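Local coordinates for protein 3',5'-cyclic-nucleotide phosphodiesterase 1 (Saccharomyces cerevisiae, PDB 4OJV) that is a class II cyclic-nucleotide phosphodiesterase of the metallo-hydrolase/oxidoreductase clan, carrying two zinc ions on a scaffold of mixed beta sheets, at residues A[204-209]-A[228-233]; A[235-240]-A[270-275]. All coordinates share one frame; numbering follows the deposited sequence.

Interaction 1 (A[204-209]-A[228-233]); sequences WDVIPF and YIFRDR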
ATOM      1  N   TRP A 204     -16.084 -24.717  -7.656  1.00 14.26           N
ATOM      2  CA  TRP A 204     -15.242 -24.982  -6.498  1.00 13.36           C
ATOM      3  C   TRP A 204     -15.992 -24.834  -5.215  1.00 13.06           C
ATOM      4  O   TRP A 204     -16.907 -24.015  -5.105  1.00 16.06           O
ATOM      5  CB  TRP A 204     -14.104 -23.984  -6.418  1.00 13.48           C
ATOM      6  CG  TRP A 204     -13.107 -23.974  -7.524  1.00 12.66           C
ATOM      7  CD1 TRP A 204     -13.027 -24.789  -8.650  1.00 12.73           C
ATOM      8  CD2 TRP A 204     -11.980 -23.064  -7.625  1.00 12.11           C
ATOM      9  NE1 TRP A 204     -11.943 -24.452  -9.424  1.00 12.45           N
ATOM     10  CE2 TRP A 204     -11.270 -23.408  -8.854  1.00 11.56           C
ATOM     11  CE3 TRP A 204     -11.503 -22.021  -6.835  1.00 12.95           C
ATOM     12  CZ2 TRP A 204     -10.131 -22.722  -9.259  1.00 12.02           C
ATOM     13  CZ3 TRP A 204     -10.354 -21.347  -7.251  1.00 12.68           C
ATOM     14  CH2 TRP A 204      -9.685 -21.689  -8.429  1.00 12.00           C
ATOM     15  N   ASP A 205     -15.599 -25.622  -4.223  1.00 13.85           N
ATOM     16  CA  ASP A 205     -16.015 -25.406  -2.844  1.00 14.38           C
ATOM     17  C   ASP A 205     -14.990 -24.524  -2.149  1.00 13.63           C
ATOM     18  O   ASP A 205     -13.794 -24.601  -2.448  1.00 14.37           O
ATOM     19  CB  ASP A 205     -16.098 -26.730  -2.075  1.00 16.48           C
ATOM     20  CG  ASP A 205     -17.119 -27.694  -2.644  1.00 18.22           C
ATOM     21  OD1 ASP A 205     -18.128 -27.256  -3.231  1.00 16.88           O
ATOM     22  OD2 ASP A 205     -16.907 -28.909  -2.463  1.00 20.00           O
ATOM     23  N   VAL A 206     -15.466 -23.703  -1.219  1.00 13.24           N
ATOM     24  CA  VAL A 206     -14.609 -22.942  -0.312  1.00 12.98           C
ATOM     25  C   VAL A 206     -14.983 -23.304   1.122  1.00 13.05           C
ATOM     26  O   VAL A 206     -16.167 -23.294   1.484  1.00 14.16           O
ATOM     27  CB  VAL A 206     -14.659 -21.411  -0.578  1.00 13.96           C
ATOM     28  CG1 VAL A 206     -16.068 -20.846  -0.453  1.00 16.55           C
ATOM     29  CG2 VAL A 206     -13.679 -20.667   0.323  1.00 14.98           C
ATOM     30  N   ILE A 207     -13.973 -23.639   1.924  1.00 13.09           N
ATOM     31  CA  ILE A 207     -14.194 -24.088   3.296  1.00 13.48           C
ATOM     32  C   ILE A 207     -13.265 -23.286   4.214  1.00 12.09           C
ATOM     33  O   ILE A 207     -12.049 -23.486   4.180  1.00 12.39           O
ATOM     34  CB  ILE A 207     -13.939 -25.611   3.479  1.00 14.07           C
ATOM     35  CG1 ILE A 207     -14.352 -26.416   2.230  1.00 16.63           C
ATOM     36  CG2 ILE A 207     -14.650 -26.101   4.734  1.00 15.94           C
ATOM     37  CD1 ILE A 207     -13.906 -27.868   2.245  1.00 17.53           C
ATOM     38  N   PRO A 208     -13.831 -22.369   5.018  1.00 12.30           N
ATOM     39  CA  PRO A 208     -13.009 -21.516   5.881  1.00 12.29           C
ATOM     40  C   PRO A 208     -12.897 -22.044   7.314  1.00 12.87           C
ATOM     41  O   PRO A 208     -13.873 -22.574   7.861  1.00 13.90           O
ATOM     42  CB  PRO A 208     -13.782 -20.199   5.873  1.00 12.29           C
ATOM     43  CG  PRO A 208     -15.213 -20.622   5.770  1.00 13.29           C
ATOM     44  CD  PRO A 208     -15.229 -21.897   4.960  1.00 12.65           C
ATOM     45  N   PHE A 209     -11.712 -21.886   7.902  1.00 11.98           N
ATOM     46  CA  PHE A 209     -11.440 -22.321   9.268  1.00 12.80           C
ATOM     47  C   PHE A 209     -10.761 -21.199  10.022  1.00 12.70           C
ATOM     48  O   PHE A 209      -9.831 -20.570   9.509  1.00 13.05           O
ATOM     49  CB  PHE A 209     -10.532 -23.546   9.251  1.00 14.42           C
ATOM     50  CG  PHE A 209     -11.210 -24.777   8.726  1.00 15.23           C
ATOM     51  CD1 PHE A 209     -11.296 -25.002   7.356  1.00 15.19           C
ATOM     52  CD2 PHE A 209     -11.769 -25.706   9.599  1.00 17.16           C
ATOM     53  CE1 PHE A 209     -11.939 -26.129   6.862  1.00 17.31           C
ATOM     54  CE2 PHE A 209     -12.414 -26.839   9.108  1.00 18.07           C
ATOM     55  CZ  PHE A 209     -12.497 -27.043   7.739  1.00 18.30           C
ATOM     56  N   TYR A 228      -8.246 -20.925   4.290  1.00 10.71           N
ATOM     57  CA  TYR A 228      -9.237 -21.287   3.284  1.00 11.13           C
ATOM     58  C   TYR A 228      -8.821 -22.517   2.509  1.00 11.62           C
ATOM     59  O   TYR A 228      -7.722 -22.563   1.951  1.00 12.10           O
ATOM     60  CB  TYR A 228      -9.411 -20.140   2.292  1.00 10.89           C
ATOM     61  CG  TYR A 228     -10.157 -18.941   2.823  1.00 10.19           C
ATOM     62  CD1 TYR A 228     -11.543 -18.956   2.938  1.00 10.63           C
ATOM     63  CD2 TYR A 228      -9.477 -17.773   3.185  1.00 10.36           C
ATOM     64  CE1 TYR A 228     -12.236 -17.853   3.406  1.00 10.64           C
ATOM     65  CE2 TYR A 228     -10.162 -16.666   3.659  1.00 10.54           C
ATOM     66  CZ  TYR A 228     -11.542 -16.711   3.766  1.00 10.20           C
ATOM     67  OH  TYR A 228     -12.267 -15.635   4.234  1.00 11.32           O
ATOM     68  N   ILE A 229      -9.716 -23.502   2.453  1.00 11.67           N
ATOM     69  CA  ILE A 229      -9.570 -24.619   1.517  1.00 12.16           C
ATOM     70  C   ILE A 229     -10.395 -24.320   0.271  1.00 10.81           C
ATOM     71  O   ILE A 229     -11.583 -24.001   0.378  1.00 12.16           O
ATOM     72  CB  ILE A 229     -10.046 -25.966   2.110  1.00 12.24           C
ATOM     73  CG1 ILE A 229      -9.364 -26.230   3.459  1.00 13.47           C
ATOM     74  CG2 ILE A 229      -9.812 -27.104   1.110  1.00 13.85           C
ATOM     75  CD1 ILE A 229      -9.856 -27.471   4.178  1.00 14.37           C
ATOM     76  N   PHE A 230      -9.765 -24.417  -0.896  1.00 10.46           N
ATOM     77  CA  PHE A 230     -10.482 -24.374  -2.172  1.00 11.36           C
ATOM     78  C   PHE A 230     -10.410 -25.750  -2.801  1.00 11.11           C
ATOM     79  O   PHE A 230      -9.324 -26.281  -2.993  1.00 11.75           O
ATOM     80  CB  PHE A 230      -9.912 -23.306  -3.113  1.00 11.79           C
ATOM     81  CG  PHE A 230     -10.079 -21.905  -2.597  1.00 11.77           C
ATOM     82  CD1 PHE A 230      -9.114 -21.330  -1.770  1.00 11.91           C
ATOM     83  CD2 PHE A 230     -11.231 -21.179  -2.888  1.00 12.51           C
ATOM     84  CE1 PHE A 230      -9.287 -20.046  -1.278  1.00 12.48           C
ATOM     85  CE2 PHE A 230     -11.407 -19.893  -2.395  1.00 13.10           C
ATOM     86  CZ  PHE A 230     -10.434 -19.336  -1.583  1.00 12.15           C
ATOM     87  N   ARG A 231     -11.576 -26.313  -3.112  1.00 12.75           N
ATOM     88  CA  ARG A 231     -11.652 -27.651  -3.694  1.00 12.75           C
ATOM     89  C   ARG A 231     -12.324 -27.611  -5.055  1.00 11.77           C
ATOM     90  O   ARG A 231     -13.457 -27.143  -5.180  1.00 13.17           O
ATOM     91  CB  ARG A 231     -12.399 -28.601  -2.763  1.00 13.78           C
ATOM     92  CG  ARG A 231     -12.640 -29.986  -3.369  1.00 14.36           C
ATOM     93  CD  ARG A 231     -13.118 -30.988  -2.331  1.00 16.49           C
ATOM     94  NE  ARG A 231     -14.369 -30.548  -1.729  1.00 15.84           N
ATOM     95  CZ  ARG A 231     -14.733 -30.788  -0.476  1.00 16.52           C
ATOM     96  NH1 ARG A 231     -13.943 -31.493   0.331  1.00 18.92           N
ATOM     97  NH2 ARG A 231     -15.897 -30.324  -0.033  1.00 17.80           N
ATOM     98  N   ASP A 232     -11.622 -28.094  -6.074  1.00 12.53           N
ATOM     99  CA  ASP A 232     -12.230 -28.269  -7.383  1.00 13.18           C
ATOM    100  C   ASP A 232     -13.126 -29.502  -7.325  1.00 14.35           C
ATOM    101  O   ASP A 232     -12.641 -30.601  -7.073  1.00 15.05           O
ATOM    102  CB  ASP A 232     -11.160 -28.467  -8.446  1.00 14.36           C
ATOM    103  CG  ASP A 232     -11.748 -28.751  -9.800  1.00 15.07           C
ATOM    104  OD1 ASP A 232     -12.585 -27.954 -10.247  1.00 15.23           O
ATOM    105  OD2 ASP A 232     -11.388 -29.778 -10.398  1.00 16.66           O
ATOM    106  N   ARG A 233     -14.423 -29.325  -7.555  1.00 15.39           N
ATOM    107  CA  ARG A 233     -15.351 -30.440  -7.373  1.00 17.27           C
ATOM    108  C   ARG A 233     -15.147 -31.602  -8.330  1.00 18.76           C
ATOM    109  O   ARG A 233     -15.300 -32.757  -7.930  1.00 23.69           O
ATOM    110  CB  ARG A 233     -16.794 -29.961  -7.365  1.00 17.10           C
ATOM    111  CG  ARG A 233     -17.177 -29.312  -6.046  1.00 20.23           C
ATOM    112  CD  ARG A 233     -18.677 -29.122  -5.943  1.00 21.41           C
ATOM    113  NE  ARG A 233     -19.176 -28.256  -7.009  1.00 21.77           N
ATOM    114  CZ  ARG A 233     -19.211 -26.929  -6.956  1.00 21.96           C
ATOM    115  NH1 ARG A 233     -18.774 -26.289  -5.883  1.00 21.12           N
ATOM    116  NH2 ARG A 233     -19.691 -26.239  -7.984  1.00 22.27           N
TER
HETATM  117  O   HOH W   1     -11.771 -25.978 -11.888  1.00 15.65           O
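Asp205 and Ile207 each exchange a pair of backbone hydrogen bonds with Arg231 and Ile229, and the short strands 204-209 and 228-232 run antiparallel, their axes 4.5 Å apart at the closest and 162° between their directions. The face bearing Asp205 and Ile207 holds a salt-bridge network. Arg231 comes side-on to the aspartate, NE lying 3.1 Å and NH2 3.0 Å from Asp205 OD2, which sits in the guanidinium plane and thus accepts from two donors; NE meets the anti lone pair of OD2, while NH2 comes from the same anti side but out of the carboxylate plane. The carboxylate stands almost perpendicular to that guanidinium, at 87°. Ile207 CD1 lies over one face of the same guanidinium. Arg233 crosses the aspartate at about a right angle and gives NH1 to Asp205 OD1 at 2.9 Å, from above the carboxylate plane. OD1 also pairs with Lys198, so three basic residues bond to one buried acid, which would be expected to stabilise its ionised form. Farther along this face Ile207 and Ile229 pack, and Phe209 CE1 touches Ile229 CD1 at 3.7 Å.

Trp204, Val206 and Pro208 occupy the other face. Val206 CG2 lies against Phe230 CE2 (3.6 Å) and also meets Tyr228 CD1, the valine pointing the same way as both aromatic side chains; Pro208 CB packs on Tyr228 CE1. A water accepts from Trp204 NE1 at the indole edge and donates to Asp232 OD1 at 2.7 Å, while OD2 of that aspartate bonds to Ser235.

The segments belong to the beta hairpin of strands 204-215 and 222-232, which lies between strands 197-198 and 238-242 in the mixed sheet. Helix 256-267 meets Ile207 and Ile229 through Tyr263, whereas Leu25 of strand 22-27 touches Trp204 and Phe230 on the opposite face.

Interaction 2 (A[235-240]-A[270-275]); sequences SKDCII and LVHLKG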
ATOM      1  N   SER A 235     -12.210 -32.664 -10.081  1.00 18.80           N
ATOM      2  CA  SER A 235     -10.966 -33.391  -9.847  1.00 17.08           C
ATOM      3  C   SER A 235     -10.793 -33.819  -8.396  1.00 15.89           C
ATOM      4  O   SER A 235     -10.022 -34.736  -8.108  1.00 17.94           O
ATOM      5  CB  SER A 235      -9.767 -32.540 -10.269  1.00 17.10           C
ATOM      6  OG  SER A 235      -9.589 -31.456  -9.364  1.00 16.06           O
ATOM      7  N   LYS A 236     -11.482 -33.129  -7.488  1.00 16.24           N
ATOM      8  CA  LYS A 236     -11.303 -33.291  -6.036  1.00 15.68           C
ATOM      9  C   LYS A 236      -9.967 -32.722  -5.541  1.00 15.12           C
ATOM     10  O   LYS A 236      -9.639 -32.836  -4.365  1.00 15.03           O
ATOM     11  CB  LYS A 236     -11.507 -34.751  -5.570  1.00 17.98           C
ATOM     12  CG  LYS A 236     -12.838 -35.371  -5.982  1.00 20.07           C
ATOM     13  CD  LYS A 236     -14.031 -34.602  -5.442  1.00 24.77           C
ATOM     14  CE  LYS A 236     -15.337 -35.180  -5.964  1.00 27.02           C
ATOM     15  NZ  LYS A 236     -16.440 -34.188  -5.845  1.00 28.67           N
ATOM     16  N   ASP A 237      -9.204 -32.110  -6.440  1.00 13.87           N
ATOM     17  CA  ASP A 237      -7.961 -31.446  -6.034  1.00 13.33           C
ATOM     18  C   ASP A 237      -8.238 -30.188  -5.220  1.00 13.26           C
ATOM     19  O   ASP A 237      -9.207 -29.466  -5.471  1.00 13.21           O
ATOM     20  CB  ASP A 237      -7.095 -31.094  -7.239  1.00 14.15           C
ATOM     21  CG  ASP A 237      -6.355 -32.290  -7.816  1.00 14.78           C
ATOM     22  OD1 ASP A 237      -6.486 -33.424  -7.298  1.00 16.48           O
ATOM     23  OD2 ASP A 237      -5.630 -32.072  -8.806  1.00 15.31           O
ATOM     24  N   CYS A 238      -7.377 -29.946  -4.235  1.00 13.12           N
ATOM     25  CA  CYS A 238      -7.520 -28.824  -3.318  1.00 12.96           C
ATOM     26  C   CYS A 238      -6.233 -28.040  -3.170  1.00 12.15           C
ATOM     27  O   CYS A 238      -5.128 -28.579  -3.313  1.00 12.81           O
ATOM     28  CB  CYS A 238      -7.889 -29.314  -1.923  1.00 13.35           C
ATOM     29  SG  CYS A 238      -9.401 -30.280  -1.846  1.00 14.19           S
ATOM     30  N   ILE A 239      -6.388 -26.762  -2.842  1.00 11.57           N
ATOM     31  CA  ILE A 239      -5.289 -25.961  -2.324  1.00 11.84           C
ATOM     32  C   ILE A 239      -5.737 -25.327  -1.011  1.00 11.02           C
ATOM     33  O   ILE A 239      -6.925 -25.087  -0.800  1.00 12.03           O
ATOM     34  CB  ILE A 239      -4.811 -24.882  -3.324  1.00 12.80           C
ATOM     35  CG1 ILE A 239      -5.991 -24.017  -3.799  1.00 13.39           C
ATOM     36  CG2 ILE A 239      -4.030 -25.515  -4.474  1.00 13.50           C
ATOM     37  CD1 ILE A 239      -5.596 -22.803  -4.611  1.00 15.41           C
ATOM     38  N   ILE A 240      -4.772 -25.073  -0.135  1.00 11.09           N
ATOM     39  CA  ILE A 240      -5.016 -24.407   1.137  1.00 11.42           C
ATOM     40  C   ILE A 240      -4.286 -23.071   1.080  1.00 10.88           C
ATOM     41  O   ILE A 240      -3.096 -23.030   0.787  1.00 11.23           O
ATOM     42  CB  ILE A 240      -4.493 -25.241   2.323  1.00 11.53           C
ATOM     43  CG1 ILE A 240      -5.243 -26.574   2.409  1.00 12.84           C
ATOM     44  CG2 ILE A 240      -4.601 -24.464   3.634  1.00 13.47           C
ATOM     45  CD1 ILE A 240      -4.629 -27.578   3.369  1.00 14.18           C
ATOM     46  N   LEU A 270      -3.772 -36.927   0.497  1.00 15.80           N
ATOM     47  CA  LEU A 270      -2.575 -36.147   0.210  1.00 15.71           C
ATOM     48  C   LEU A 270      -2.360 -35.919  -1.287  1.00 16.28           C
ATOM     49  O   LEU A 270      -1.964 -34.829  -1.696  1.00 17.20           O
ATOM     50  CB  LEU A 270      -1.337 -36.791   0.847  1.00 17.23           C
ATOM     51  CG  LEU A 270      -0.034 -35.998   0.675  1.00 17.38           C
ATOM     52  CD1 LEU A 270      -0.137 -34.622   1.317  1.00 19.13           C
ATOM     53  CD2 LEU A 270       1.169 -36.748   1.229  1.00 20.01           C
ATOM     54  N   VAL A 271      -2.635 -36.940  -2.100  1.00 17.12           N
ATOM     55  CA  VAL A 271      -2.475 -36.827  -3.545  1.00 17.37           C
ATOM     56  C   VAL A 271      -3.351 -35.712  -4.149  1.00 16.52           C
ATOM     57  O   VAL A 271      -2.995 -35.142  -5.182  1.00 17.48           O
ATOM     58  CB  VAL A 271      -2.683 -38.192  -4.253  1.00 18.52           C
ATOM     59  CG1 VAL A 271      -4.128 -38.665  -4.152  1.00 19.14           C
ATOM     60  CG2 VAL A 271      -2.216 -38.139  -5.700  1.00 22.65           C
ATOM     61  N   HIS A 272      -4.470 -35.406  -3.490  1.00 14.98           N
ATOM     62  CA  HIS A 272      -5.352 -34.305  -3.907  1.00 14.96           C
ATOM     63  C   HIS A 272      -4.984 -32.958  -3.334  1.00 14.87           C
ATOM     64  O   HIS A 272      -5.549 -31.946  -3.743  1.00 15.65           O
ATOM     65  CB  HIS A 272      -6.815 -34.612  -3.599  1.00 16.11           C
ATOM     66  CG  HIS A 272      -7.414 -35.670  -4.496  1.00 15.83           C
ATOM     67  ND1 HIS A 272      -7.601 -35.481  -5.817  1.00 16.45           N
ATOM     68  CD2 HIS A 272      -7.867 -36.958  -4.212  1.00 18.16           C
ATOM     69  CE1 HIS A 272      -8.147 -36.593  -6.351  1.00 17.66           C
ATOM     70  NE2 HIS A 272      -8.313 -37.489  -5.367  1.00 20.25           N
ATOM     71  N   LEU A 273      -4.051 -32.919  -2.382  1.00 13.79           N
ATOM     72  CA  LEU A 273      -3.625 -31.651  -1.797  1.00 13.31           C
ATOM     73  C   LEU A 273      -2.481 -31.093  -2.633  1.00 13.43           C
ATOM     74  O   LEU A 273      -1.337 -31.549  -2.518  1.00 14.93           O
ATOM     75  CB  LEU A 273      -3.227 -31.837  -0.330  1.00 14.31           C
ATOM     76  CG  LEU A 273      -2.845 -30.554   0.422  1.00 14.79           C
ATOM     77  CD1 LEU A 273      -3.935 -29.490   0.350  1.00 15.90           C
ATOM     78  CD2 LEU A 273      -2.482 -30.870   1.862  1.00 15.76           C
ATOM     79  N   LYS A 274      -2.791 -30.126  -3.491  1.00 13.41           N
ATOM     80  CA  LYS A 274      -1.848 -29.679  -4.512  1.00 13.99           C
ATOM     81  C   LYS A 274      -0.906 -28.583  -4.035  1.00 13.65           C
ATOM     82  O   LYS A 274       0.088 -28.285  -4.691  1.00 14.58           O
ATOM     83  CB  LYS A 274      -2.584 -29.226  -5.781  1.00 14.25           C
ATOM     84  CG  LYS A 274      -3.639 -30.210  -6.302  1.00 15.51           C
ATOM     85  CD  LYS A 274      -3.137 -31.646  -6.457  1.00 16.53           C
ATOM     86  CE  LYS A 274      -2.222 -31.827  -7.653  1.00 17.27           C
ATOM     87  NZ  LYS A 274      -2.906 -31.416  -8.912  1.00 17.86           N
ATOM     88  N   GLY A 275      -1.206 -27.995  -2.885  1.00 12.87           N
ATOM     89  CA  GLY A 275      -0.355 -26.951  -2.349  1.00 13.05           C
ATOM     90  C   GLY A 275      -0.943 -26.362  -1.098  1.00 11.31           C
ATOM     91  O   GLY A 275      -2.172 -26.304  -0.931  1.00 11.80           O
TER
HETATM   92  O   HOH W   2      -4.338 -35.124  -7.698  1.00 23.20           O
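His272 meets Asp237 and Lys236 from the end of the 3-10 segment 270-272, which leads into strand 273-275. Just before it, Val271 O is linked to Asp237 OD1 by a water that donates to both, tying the turn to the opposing carboxylate. His272 reaches that same carboxylate oxygen directly: ND1 donates to Asp237 OD1 at 2.8 Å with an N-H...O angle of 162°, nearly in the ring plane and close to the C-O axis. The imidazole and carboxylate planes are 58° apart. Over one face of the ring lies Lys236 CB, a CH-pi contact 4.0 Å from the centroid and displaced toward the rim. His272 O also receives Cys238 N at 2.8 Å, the first backbone rung.

These rungs are parallel, as expected of the beta-alpha-beta unit in which helix 256-267 connects strand 238-242 to strand 273-279, although the short strand segments diverge by 47°. Leu273 pairs with Cys238, and its CD1 reaches Ile240 CD1 at 3.6 Å on the side where Ile240 also touches Phe260 and Val264 of that helix.

Lys274 N continues the ladder to Cys238 O at 2.8 Å. Its side chain is curled, bending at each of its outer torsions, and the aliphatic part folds against Asp237 while NZ forms a salt bridge to OD2 from above the carboxylate plane; NZ has a second partner in Leu369 O. The two oxygens of Asp237 are therefore divided between histidine and lysine. At Gly275, the carbonyl O accepts from Ile240 N at 3.0 Å.

How the interactions relate
Interactions 1 and 2 are neighbouring steps of one mixed sheet, their centres about 10 Å apart. Strands 222-232 and 238-242 lie side by side and are consecutive in the chain; Phe230 N to Ile239 O (2.9 Å) and Asp232 N to Asp237 O (2.8 Å) are probable hydrogen bonds joining the two contacts. Interaction 1 is the more buried, an antiparallel hairpin with aromatic packing on one face and a salt-bridge network on the other. Interaction 2 is partly buried and parallel, and its polar side chains lie where the strands begin, Asp237 and His272 just before them and Lys274 inside the second. Each includes an aspartate tied to basic partners, arginines among them only in interaction 1.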